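Local coordinates for sporulation-control protein spo0M (Bacillus subtilis, PDB 5CL2) that controls the expression of spo0A and is required for cells to pass morphological stage 0 of sporulation, at residues R52-R63 against E150-Y158; R161-F171 against D183-L191. All blocks are in the same frame, centred on the assembly; numbering follows the deposited sequence.

How the contacts relate
Contact 1 joins two sheets: the hairpin of strands 40-57 and 60-79, which belongs to a mixed sheet in the first half of the chain, meets strand 146-155, an outermost strand of a later antiparallel sheet. Contact 2 lies inside that later sheet, where strand 165-173 pairs with strand 185-191. Along the chain contact 1 closes before contact 2 opens, and their centres are about 12 Å apart. Strands 146-155 and 165-173 are sheet neighbours, linked by probable backbone hydrogen bonds, Glu-170 N to Glu-150 O and Ala-156 N to Pro-164 O. Contact 1 thus extends, through strand 146-155, into the sheet of contact 2, tying together two β-regions of a protein whose family is grouped with the arrestin-like ones.

Contact 1: R52-R63 against E150-Y158; sequences RYVIVKDDEEHR and EADCEQAPY
Val-54 is bonded through both its backbone polar atoms to 150-158: its N donates to Cys-153 O at 2.8 Å, and its O accepts from Gln-155 N at 2.9 Å. A water also donates to Val-54 O and to Glu-154 OE1, an oxygen whose main partner is Arg-210. Beside this bridge Arg-63 meets Asp-152 in a salt bridge, the guanidinium and carboxylate nearly coplanar (27°). Arg-63 NH1 donates to the syn lone pair of Asp-152 OD1 at 3.1 Å; the modelled distance from NH2 to OD2 is so short that its exact value is doubtful. Asp-152 OD1 also accepts from Cys-153 N, on the anti side and somewhat out of the carboxylate plane, so two donors hold it. Val-54 CG2 sits 3.5 Å above the centre of the Arg-63 guanidinium, and Arg-52 NH2, whose guanidinium pairs with Glu-105, lies off-centre over the opposite face. The single bridge, with strands 55° apart, docks the flank of the 40-57/60-79 hairpin, short of its turn, on the edge strand 146-155 of another sheet. Gln-155 runs out extended, CG anti to the backbone N (chi1 162°), laying its amide across Ile-55, with OE1 3.8 Å from Ile-55 CG2. A second water, 2.7 Å from Gln-155 OE1, donates to that oxygen and accepts from Val-56 N. With an alanine here, this water would probably lose its acceptor and Ile-55 the amide that covers its CG2. Gln-155 CB abuts the edge of the Tyr-53 ring, 3.8 Å from CE2.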
loop_
_atom_site.group_PDB
_atom_site.type_symbol
_atom_site.label_atom_id
_atom_site.label_comp_id
_atom_site.label_asym_id
_atom_site.label_seq_id
_atom_site.Cartn_x
_atom_site.Cartn_y
_atom_site.Cartn_z
ATOM N N ARG A 52 -14.185 2.524 8.555
ATOM C CA ARG A 52 -14.444 3.886 8.114
ATOM C C ARG A 52 -13.269 4.781 8.519
ATOM O O ARG A 52 -12.558 4.497 9.480
ATOM C CB ARG A 52 -15.723 4.441 8.731
ATOM C CG ARG A 52 -16.755 3.414 9.081
ATOM C CD ARG A 52 -17.779 4.011 10.025
ATOM N NE ARG A 52 -17.162 4.513 11.249
ATOM C CZ ARG A 52 -17.826 4.752 12.377
ATOM N NH1 ARG A 52 -19.141 4.547 12.439
ATOM N NH2 ARG A 52 -17.178 5.209 13.442
ATOM N N TYR A 53 -13.065 5.868 7.800
ATOM C CA TYR A 53 -12.020 6.787 8.196
ATOM C C TYR A 53 -12.482 8.214 8.026
ATOM O O TYR A 53 -13.426 8.484 7.271
ATOM C CB TYR A 53 -10.728 6.522 7.426
ATOM C CG TYR A 53 -10.741 6.841 5.950
ATOM C CD1 TYR A 53 -11.250 5.941 5.016
ATOM C CD2 TYR A 53 -10.202 8.033 5.484
ATOM C CE1 TYR A 53 -11.230 6.241 3.652
ATOM C CE2 TYR A 53 -10.168 8.340 4.140
ATOM C CZ TYR A 53 -10.671 7.454 3.226
ATOM O OH TYR A 53 -10.615 7.811 1.894
ATOM N N VAL A 54 -11.825 9.121 8.749
ATOM C CA VAL A 54 -12.274 10.510 8.786
ATOM C C VAL A 54 -11.542 11.319 7.734
ATOM O O VAL A 54 -10.331 11.172 7.526
ATOM C CB VAL A 54 -12.063 11.161 10.168
ATOM C CG1 VAL A 54 -12.656 12.573 10.183
ATOM C CG2 VAL A 54 -12.715 10.336 11.244
ATOM N N ILE A 55 -12.320 12.141 7.048
ATOM C CA ILE A 55 -11.839 13.172 6.148
ATOM C C ILE A 55 -12.370 14.521 6.627
ATOM O O ILE A 55 -13.582 14.722 6.727
ATOM C CB ILE A 55 -12.304 12.938 4.710
ATOM C CG1 ILE A 55 -11.702 11.651 4.134
ATOM C CG2 ILE A 55 -11.990 14.148 3.844
ATOM C CD1 ILE A 55 -12.194 11.382 2.737
ATOM N N VAL A 56 -11.467 15.440 6.946
ATOM C CA VAL A 56 -11.887 16.756 7.406
ATOM C C VAL A 56 -11.749 17.786 6.290
ATOM O O VAL A 56 -10.702 17.901 5.668
ATOM C CB VAL A 56 -11.092 17.185 8.643
ATOM C CG1 VAL A 56 -11.539 18.559 9.127
ATOM C CG2 VAL A 56 -11.278 16.149 9.749
ATOM N N LYS A 57 -12.850 18.467 5.990
ATOM C CA LYS A 57 -12.838 19.579 5.041
ATOM C C LYS A 57 -13.483 20.804 5.660
ATOM O O LYS A 57 -14.616 20.731 6.123
ATOM C CB LYS A 57 -13.575 19.241 3.743
ATOM C CG LYS A 57 -13.220 20.196 2.580
ATOM C CD LYS A 57 -14.439 20.442 1.677
ATOM C CE LYS A 57 -14.230 21.567 0.678
ATOM N NZ LYS A 57 -12.848 21.611 0.124
ATOM N N ASP A 58 -12.761 21.921 5.663
ATOM C CA ASP A 58 -13.272 23.173 6.220
ATOM C C ASP A 58 -13.791 22.974 7.638
ATOM O O ASP A 58 -14.865 23.459 7.978
ATOM C CB ASP A 58 -14.394 23.740 5.335
ATOM C CG ASP A 58 -13.918 24.049 3.921
ATOM O OD1 ASP A 58 -12.693 24.214 3.723
ATOM O OD2 ASP A 58 -14.770 24.165 3.015
ATOM N N ASP A 59 -13.013 22.251 8.440
ATOM C CA ASP A 59 -13.357 21.882 9.819
ATOM C C ASP A 59 -14.698 21.129 9.988
ATOM O O ASP A 59 -15.359 21.271 11.023
ATOM C CB ASP A 59 -13.357 23.115 10.734
ATOM C CG ASP A 59 -11.952 23.703 10.933
ATOM O OD1 ASP A 59 -11.030 22.934 11.292
ATOM O OD2 ASP A 59 -11.779 24.933 10.738
ATOM N N GLU A 60 -15.089 20.310 9.013
ATOM C CA GLU A 60 -16.163 19.355 9.300
ATOM C C GLU A 60 -15.674 17.952 8.972
ATOM O O GLU A 60 -14.938 17.728 7.984
ATOM C CB GLU A 60 -17.451 19.661 8.513
ATOM C CG GLU A 60 -17.204 20.113 7.095
ATOM C CD GLU A 60 -18.295 20.978 6.480
ATOM O OE1 GLU A 60 -19.282 21.316 7.180
ATOM O OE2 GLU A 60 -18.116 21.363 5.295
ATOM N N GLU A 61 -16.053 17.035 9.857
ATOM C CA GLU A 61 -15.764 15.617 9.728
ATOM C C GLU A 61 -16.758 14.939 8.785
ATOM O O GLU A 61 -17.970 15.079 8.939
ATOM C CB GLU A 61 -15.805 14.945 11.097
ATOM C CG GLU A 61 -14.654 15.333 12.017
ATOM C CD GLU A 61 -14.738 14.634 13.363
ATOM O OE1 GLU A 61 -15.772 13.964 13.621
ATOM O OE2 GLU A 61 -13.768 14.743 14.145
ATOM N N HIS A 62 -16.218 14.249 7.787
ATOM C CA HIS A 62 -16.957 13.331 6.921
ATOM C C HIS A 62 -16.348 11.962 7.169
ATOM O O HIS A 62 -15.123 11.846 7.117
ATOM C CB HIS A 62 -16.816 13.723 5.436
ATOM C CG HIS A 62 -17.159 15.151 5.157
ATOM N ND1 HIS A 62 -18.460 15.587 4.995
ATOM C CD2 HIS A 62 -16.378 16.253 5.050
ATOM C CE1 HIS A 62 -18.461 16.894 4.787
ATOM N NE2 HIS A 62 -17.210 17.323 4.816
ATOM N N ARG A 63 -17.147 10.942 7.468
ATOM C CA ARG A 63 -16.605 9.588 7.547
ATOM C C ARG A 63 -16.945 8.782 6.292
ATOM O O ARG A 63 -18.081 8.785 5.812
ATOM C CB ARG A 63 -17.089 8.843 8.776
ATOM C CG ARG A 63 -16.355 9.197 10.021
ATOM C CD ARG A 63 -16.839 8.361 11.192
ATOM N NE ARG A 63 -16.156 8.772 12.415
ATOM C CZ ARG A 63 -15.022 8.233 12.863
ATOM N NH1 ARG A 63 -14.412 7.249 12.190
ATOM N NH2 ARG A 63 -14.492 8.690 13.990
ATOM N N GLU A 150 -7.160 9.217 22.339
ATOM C CA GLU A 150 -8.009 8.941 21.195
ATOM C C GLU A 150 -7.319 8.007 20.229
ATOM O O GLU A 150 -6.103 7.852 20.258
ATOM C CB GLU A 150 -8.390 10.244 20.480
ATOM C CG GLU A 150 -9.865 10.583 20.637
ATOM C CD GLU A 150 -10.754 9.483 20.076
ATOM O OE1 GLU A 150 -10.571 9.098 18.904
ATOM O OE2 GLU A 150 -11.561 8.929 20.837
ATOM N N ALA A 151 -8.109 7.320 19.422
ATOM C CA ALA A 151 -7.581 6.533 18.315
ATOM C C ALA A 151 -8.611 6.594 17.215
ATOM O O ALA A 151 -9.811 6.477 17.487
ATOM C CB ALA A 151 -7.300 5.111 18.720
ATOM N N ASP A 152 -8.184 6.856 15.991
ATOM C CA ASP A 152 -9.157 6.860 14.902
ATOM C C ASP A 152 -8.460 6.621 13.585
ATOM O O ASP A 152 -7.236 6.745 13.486
ATOM C CB ASP A 152 -9.935 8.182 14.856
ATOM C CG ASP A 152 -11.384 8.007 14.369
ATOM O OD1 ASP A 152 -11.694 7.010 13.671
ATOM O OD2 ASP A 152 -12.229 8.874 14.684
ATOM N N CYS A 153 -9.224 6.258 12.568
ATOM C CA CYS A 153 -8.651 6.107 11.236
ATOM C C CYS A 153 -8.788 7.430 10.487
ATOM O O CYS A 153 -9.893 7.979 10.357
ATOM C CB CYS A 153 -9.312 4.943 10.491
ATOM S SG CYS A 153 -8.961 3.393 11.320
ATOM N N GLU A 154 -7.651 7.950 10.036
ATOM C CA GLU A 154 -7.585 9.280 9.453
ATOM C C GLU A 154 -7.128 9.178 8.011
ATOM O O GLU A 154 -6.265 8.359 7.668
ATOM C CB GLU A 154 -6.609 10.179 10.218
ATOM C CG GLU A 154 -6.841 10.343 11.711
ATOM C CD GLU A 154 -7.995 11.265 12.066
ATOM O OE1 GLU A 154 -8.223 12.287 11.379
ATOM O OE2 GLU A 154 -8.625 11.019 13.108
ATOM N N GLN A 155 -7.709 10.012 7.166
ATOM C CA GLN A 155 -7.290 10.127 5.784
ATOM C C GLN A 155 -5.769 10.354 5.714
ATOM O O GLN A 155 -5.241 11.217 6.440
ATOM C CB GLN A 155 -8.032 11.298 5.146
ATOM C CG GLN A 155 -7.415 11.814 3.887
ATOM C CD GLN A 155 -8.038 13.103 3.443
ATOM O OE1 GLN A 155 -8.209 14.038 4.237
ATOM N NE2 GLN A 155 -8.443 13.147 2.175
ATOM N N ALA A 156 -5.046 9.562 4.916
ATOM C CA ALA A 156 -3.588 9.749 4.846
ATOM C C ALA A 156 -2.929 9.506 3.464
ATOM O O ALA A 156 -2.007 8.686 3.340
ATOM C CB ALA A 156 -2.916 8.868 5.902
ATOM N N PRO A 157 -3.317 10.293 2.447
ATOM C CA PRO A 157 -2.673 10.158 1.135
ATOM C C PRO A 157 -1.177 10.412 1.180
ATOM O O PRO A 157 -0.462 9.841 0.360
ATOM C CB PRO A 157 -3.361 11.237 0.281
ATOM C CG PRO A 157 -3.913 12.217 1.263
ATOM C CD PRO A 157 -4.309 11.384 2.460
ATOM N N TYR A 158 -0.707 11.229 2.122
ATOM C CA TYR A 158 0.722 11.555 2.214
ATOM C C TYR A 158 1.645 10.344 2.322
ATOM O O TYR A 158 2.737 10.345 1.751
ATOM C CB TYR A 158 0.949 12.491 3.398
ATOM C CG TYR A 158 2.389 12.865 3.687
ATOM C CD1 TYR A 158 3.084 13.786 2.903
ATOM C CD2 TYR A 158 3.048 12.308 4.778
ATOM C CE1 TYR A 158 4.402 14.127 3.209
ATOM C CE2 TYR A 158 4.347 12.641 5.080
ATOM C CZ TYR A 158 5.017 13.538 4.303
ATOM O OH TYR A 158 6.305 13.824 4.667
HETATM O O HOH W 1 -8.577 13.260 8.592
HETATM O O HOH W 2 -8.690 14.992 6.733
#

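Contact 2: R161-F171 against D183-L191; sequences RRLPFVQEFEF and DELELIFLL
Leu-185 O is gripped by two groups of the facing strand: Phe-171 N donates to it at 2.8 Å, and the CA-H of Glu-170 points at it with CA 3.3 Å away. Phe-169 O is held likewise, by Leu-187 N at 2.9 Å and by a CA-H contact from Glu-186. Return bonds from Phe-169 N to Leu-187 O and from Leu-185 N to Phe-171 O complete two antiparallel hydrogen-bonded pairs, with Glu-170 and Glu-186 as the non-hydrogen-bonded pair between them. Further along, the strands part and water steps in: one molecule donates to Gln-167 O and accepts from Phe-189 N at 2.9 Å. This is the centre of a five-stranded antiparallel sheet in which 165-173 and 185-191 are neighbours; helix 132-143 packs on the face bearing Phe-169, Phe-171 and Leu-187. There the edge of Phe-189 meets the face of Phe-169 in an offset edge-to-face pair, centroids 5.1 Å apart and planes at 73°. The Phe-171 ring crosses Leu-187 at about a right angle, its CE1 3.7 Å from Leu-187 CG. The other face carries Glu-168, Glu-170 and Glu-186 together with Ile-188. Glu-168, extended with CG anti to its N (chi1 -177°), lays OE2 3.2 Å from Glu-186 CG, the two carboxylates almost perpendicular. Arg-204 and Arg-205 form salt bridges with Glu-168, and Arg-205 also with Glu-170, which probably offsets the clustered negative charge. Val-166 CG2 packs against Ile-188 CD1. At the far end Arg-161, bent at chi2 and chi3, places its guanidinium flat over Leu-190, with CD1 of Leu-190 3.8 Å from Arg-161 CZ; Arg-161 of the second subunit lies close to this group.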
loop_
_atom_site.group_PDB
_atom_site.type_symbol
_atom_site.label_atom_id
_atom_site.label_comp_id
_atom_site.label_asym_id
_atom_site.label_seq_id
_atom_site.Cartn_x
_atom_site.Cartn_y
_atom_site.Cartn_z
ATOM N N ARG A 161 0.055 4.524 1.398
ATOM C CA ARG A 161 -0.017 3.119 1.803
ATOM C C ARG A 161 -1.040 2.337 0.951
ATOM O O ARG A 161 -1.728 2.900 0.084
ATOM C CB ARG A 161 -0.409 3.003 3.277
ATOM C CG ARG A 161 0.256 4.014 4.182
ATOM C CD ARG A 161 1.711 3.716 4.256
ATOM N NE ARG A 161 1.940 2.438 4.917
ATOM C CZ ARG A 161 3.109 1.807 4.899
ATOM N NH1 ARG A 161 4.119 2.340 4.236
ATOM N NH2 ARG A 161 3.264 0.645 5.523
ATOM N N ARG A 162 -1.161 1.048 1.243
ATOM C CA ARG A 162 -2.136 0.202 0.576
ATOM C C ARG A 162 -3.542 0.759 0.807
ATOM O O ARG A 162 -4.309 0.950 -0.143
ATOM C CB ARG A 162 -2.022 -1.227 1.091
ATOM C CG ARG A 162 -2.814 -2.219 0.259
ATOM C CD ARG A 162 -2.801 -3.623 0.845
ATOM N NE ARG A 162 -3.549 -3.734 2.100
ATOM C CZ ARG A 162 -4.826 -4.101 2.181
ATOM N NH1 ARG A 162 -5.512 -4.334 1.075
ATOM N NH2 ARG A 162 -5.429 -4.196 3.366
ATOM N N LEU A 163 -3.854 1.084 2.059
ATOM C CA LEU A 163 -5.132 1.710 2.402
ATOM C C LEU A 163 -5.009 3.246 2.374
ATOM O O LEU A 163 -3.938 3.785 2.561
ATOM C CB LEU A 163 -5.575 1.231 3.776
ATOM C CG LEU A 163 -5.676 -0.289 3.835
ATOM C CD1 LEU A 163 -6.005 -0.730 5.264
ATOM C CD2 LEU A 163 -6.767 -0.761 2.840
ATOM N N PRO A 164 -6.116 3.942 2.114
ATOM C CA PRO A 164 -6.196 5.406 2.068
ATOM C C PRO A 164 -6.056 6.090 3.427
ATOM O O PRO A 164 -5.930 7.323 3.482
ATOM C CB PRO A 164 -7.583 5.658 1.477
ATOM C CG PRO A 164 -8.385 4.369 1.816
ATOM C CD PRO A 164 -7.367 3.285 1.685
ATOM N N PHE A 165 -6.114 5.315 4.504
ATOM C CA PHE A 165 -6.068 5.863 5.856
ATOM C C PHE A 165 -4.947 5.289 6.720
ATOM O O PHE A 165 -4.364 4.273 6.386
ATOM C CB PHE A 165 -7.403 5.612 6.559
ATOM C CG PHE A 165 -7.689 4.155 6.771
ATOM C CD1 PHE A 165 -7.213 3.493 7.897
ATOM C CD2 PHE A 165 -8.434 3.443 5.831
ATOM C CE1 PHE A 165 -7.471 2.137 8.078
ATOM C CE2 PHE A 165 -8.693 2.103 6.008
ATOM C CZ PHE A 165 -8.202 1.450 7.135
ATOM N N VAL A 166 -4.642 5.932 7.844
ATOM C CA VAL A 166 -3.822 5.256 8.850
ATOM C C VAL A 166 -4.516 5.328 10.198
ATOM O O VAL A 166 -5.338 6.217 10.422
ATOM C CB VAL A 166 -2.395 5.879 8.975
ATOM C CG1 VAL A 166 -1.650 5.734 7.681
ATOM C CG2 VAL A 166 -2.476 7.334 9.389
ATOM N N GLN A 167 -4.209 4.404 11.103
ATOM C CA GLN A 167 -4.770 4.545 12.435
ATOM C C GLN A 167 -3.844 5.449 13.271
ATOM O O GLN A 167 -2.681 5.143 13.487
ATOM C CB GLN A 167 -4.981 3.190 13.123
ATOM C CG GLN A 167 -5.680 3.349 14.464
ATOM C CD GLN A 167 -6.247 2.055 15.050
ATOM O OE1 GLN A 167 -5.670 0.975 14.916
ATOM N NE2 GLN A 167 -7.389 2.175 15.717
ATOM N N GLU A 168 -4.382 6.574 13.717
ATOM C CA GLU A 168 -3.652 7.550 14.503
ATOM C C GLU A 168 -4.025 7.423 15.983
ATOM O O GLU A 168 -5.206 7.555 16.353
ATOM C CB GLU A 168 -3.946 8.963 14.003
ATOM C CG GLU A 168 -3.156 10.070 14.718
ATOM C CD GLU A 168 -3.413 11.434 14.105
ATOM O OE1 GLU A 168 -4.023 11.491 13.016
ATOM O OE2 GLU A 168 -3.003 12.455 14.695
ATOM N N PHE A 169 -3.012 7.119 16.801
ATOM C CA PHE A 169 -3.144 7.051 18.259
ATOM C C PHE A 169 -2.702 8.368 18.886
ATOM O O PHE A 169 -1.580 8.821 18.654
ATOM C CB PHE A 169 -2.320 5.893 18.836
ATOM C CG PHE A 169 -2.796 4.542 18.386
ATOM C CD1 PHE A 169 -2.443 4.053 17.149
ATOM C CD2 PHE A 169 -3.619 3.778 19.188
ATOM C CE1 PHE A 169 -2.897 2.818 16.712
ATOM C CE2 PHE A 169 -4.072 2.546 18.758
ATOM C CZ PHE A 169 -3.714 2.071 17.513
ATOM N N GLU A 170 -3.579 8.979 19.677
ATOM C CA GLU A 170 -3.280 10.243 20.349
ATOM C C GLU A 170 -3.237 10.056 21.861
ATOM O O GLU A 170 -4.200 9.571 22.476
ATOM C CB GLU A 170 -4.307 11.311 19.990
ATOM C CG GLU A 170 -4.172 12.587 20.782
ATOM C CD GLU A 170 -5.451 13.392 20.744
ATOM O OE1 GLU A 170 -5.990 13.568 19.626
ATOM O OE2 GLU A 170 -5.912 13.852 21.816
ATOM N N PHE A 171 -2.083 10.406 22.428
ATOM C CA PHE A 171 -1.794 10.308 23.845
ATOM C C PHE A 171 -1.744 11.690 24.472
ATOM O O PHE A 171 -1.333 12.663 23.823
ATOM C CB PHE A 171 -0.453 9.633 24.089
ATOM C CG PHE A 171 -0.333 8.264 23.507
ATOM C CD1 PHE A 171 0.010 8.098 22.177
ATOM C CD2 PHE A 171 -0.484 7.147 24.300
ATOM C CE1 PHE A 171 0.161 6.851 21.644
ATOM C CE2 PHE A 171 -0.337 5.886 23.768
ATOM C CZ PHE A 171 -0.010 5.739 22.441
ATOM N N ASP A 183 1.455 19.245 24.276
ATOM C CA ASP A 183 0.051 19.087 24.629
ATOM C C ASP A 183 -0.442 17.670 24.311
ATOM O O ASP A 183 -1.195 17.066 25.087
ATOM C CB ASP A 183 -0.758 20.161 23.934
ATOM C CG ASP A 183 -0.391 21.532 24.438
ATOM O OD1 ASP A 183 0.256 21.595 25.505
ATOM O OD2 ASP A 183 -0.713 22.537 23.781
ATOM N N GLU A 184 0.003 17.106 23.191
ATOM C CA GLU A 184 -0.227 15.684 23.017
ATOM C C GLU A 184 0.710 15.066 22.000
ATOM O O GLU A 184 1.268 15.761 21.153
ATOM C CB GLU A 184 -1.727 15.418 22.652
ATOM C CG GLU A 184 -2.159 15.875 21.277
ATOM C CD GLU A 184 -2.329 17.379 21.171
ATOM O OE1 GLU A 184 -2.881 17.986 22.099
ATOM O OE2 GLU A 184 -1.902 17.978 20.162
ATOM N N LEU A 185 0.826 13.740 22.094
ATOM C CA LEU A 185 1.653 12.909 21.238
ATOM C C LEU A 185 0.801 12.047 20.266
ATOM O O LEU A 185 -0.235 11.539 20.644
ATOM C CB LEU A 185 2.514 12.000 22.110
ATOM C CG LEU A 185 3.329 10.935 21.393
ATOM C CD1 LEU A 185 4.445 11.579 20.590
ATOM C CD2 LEU A 185 3.840 9.932 22.397
ATOM N N GLU A 186 1.246 11.896 19.025
ATOM C CA GLU A 186 0.544 11.095 18.040
ATOM C C GLU A 186 1.482 10.050 17.482
ATOM O O GLU A 186 2.586 10.391 17.046
ATOM C CB GLU A 186 0.015 11.965 16.896
ATOM C CG GLU A 186 -1.195 12.839 17.247
ATOM C CD GLU A 186 -0.806 14.178 17.871
ATOM O OE1 GLU A 186 0.321 14.694 17.642
ATOM O OE2 GLU A 186 -1.652 14.727 18.587
ATOM N N LEU A 187 1.022 8.797 17.464
ATOM C CA LEU A 187 1.761 7.668 16.919
ATOM C C LEU A 187 0.959 6.987 15.819
ATOM O O LEU A 187 -0.276 6.866 15.895
ATOM C CB LEU A 187 2.109 6.642 18.005
ATOM C CG LEU A 187 2.939 7.096 19.221
ATOM C CD1 LEU A 187 3.573 5.921 19.960
ATOM C CD2 LEU A 187 3.980 8.147 18.854
ATOM N N ILE A 188 1.664 6.590 14.772
ATOM C CA ILE A 188 1.105 5.712 13.766
ATOM C C ILE A 188 1.926 4.434 13.720
ATOM O O ILE A 188 3.153 4.482 13.599
ATOM C CB ILE A 188 1.098 6.360 12.374
ATOM C CG1 ILE A 188 0.176 7.567 12.348
ATOM C CG2 ILE A 188 0.658 5.346 11.296
ATOM C CD1 ILE A 188 0.468 8.475 11.165
ATOM N N PHE A 189 1.256 3.296 13.835
ATOM C CA PHE A 189 1.924 2.009 13.684
ATOM C C PHE A 189 1.719 1.445 12.286
ATOM O O PHE A 189 0.580 1.313 11.821
ATOM C CB PHE A 189 1.391 1.018 14.697
ATOM C CG PHE A 189 1.524 1.474 16.090
ATOM C CD1 PHE A 189 2.720 1.344 16.757
ATOM C CD2 PHE A 189 0.468 2.070 16.728
ATOM C CE1 PHE A 189 2.849 1.760 18.039
ATOM C CE2 PHE A 189 0.600 2.508 18.020
ATOM C CZ PHE A 189 1.805 2.350 18.675
ATOM N N LEU A 190 2.813 1.109 11.623
ATOM C CA LEU A 190 2.758 0.365 10.378
ATOM C C LEU A 190 3.352 -1.015 10.626
ATOM O O LEU A 190 4.572 -1.182 10.721
ATOM C CB LEU A 190 3.525 1.102 9.282
ATOM C CG LEU A 190 3.193 2.593 9.171
ATOM C CD1 LEU A 190 4.155 3.297 8.221
ATOM C CD2 LEU A 190 1.762 2.747 8.692
ATOM N N LEU A 191 2.472 -2.002 10.716
ATOM C CA LEU A 191 2.850 -3.338 11.113
ATOM C C LEU A 191 3.140 -4.177 9.892
ATOM O O LEU A 191 2.355 -4.193 8.949
ATOM C CB LEU A 191 1.740 -3.966 11.937
ATOM C CG LEU A 191 2.005 -5.387 12.406
ATOM C CD1 LEU A 191 3.147 -5.364 13.391
ATOM C CD2 LEU A 191 0.756 -5.942 13.038
HETATM O O HOH W 3 -1.609 2.935 13.527
HETATM O O HOH W 4 -2.349 2.110 10.322
#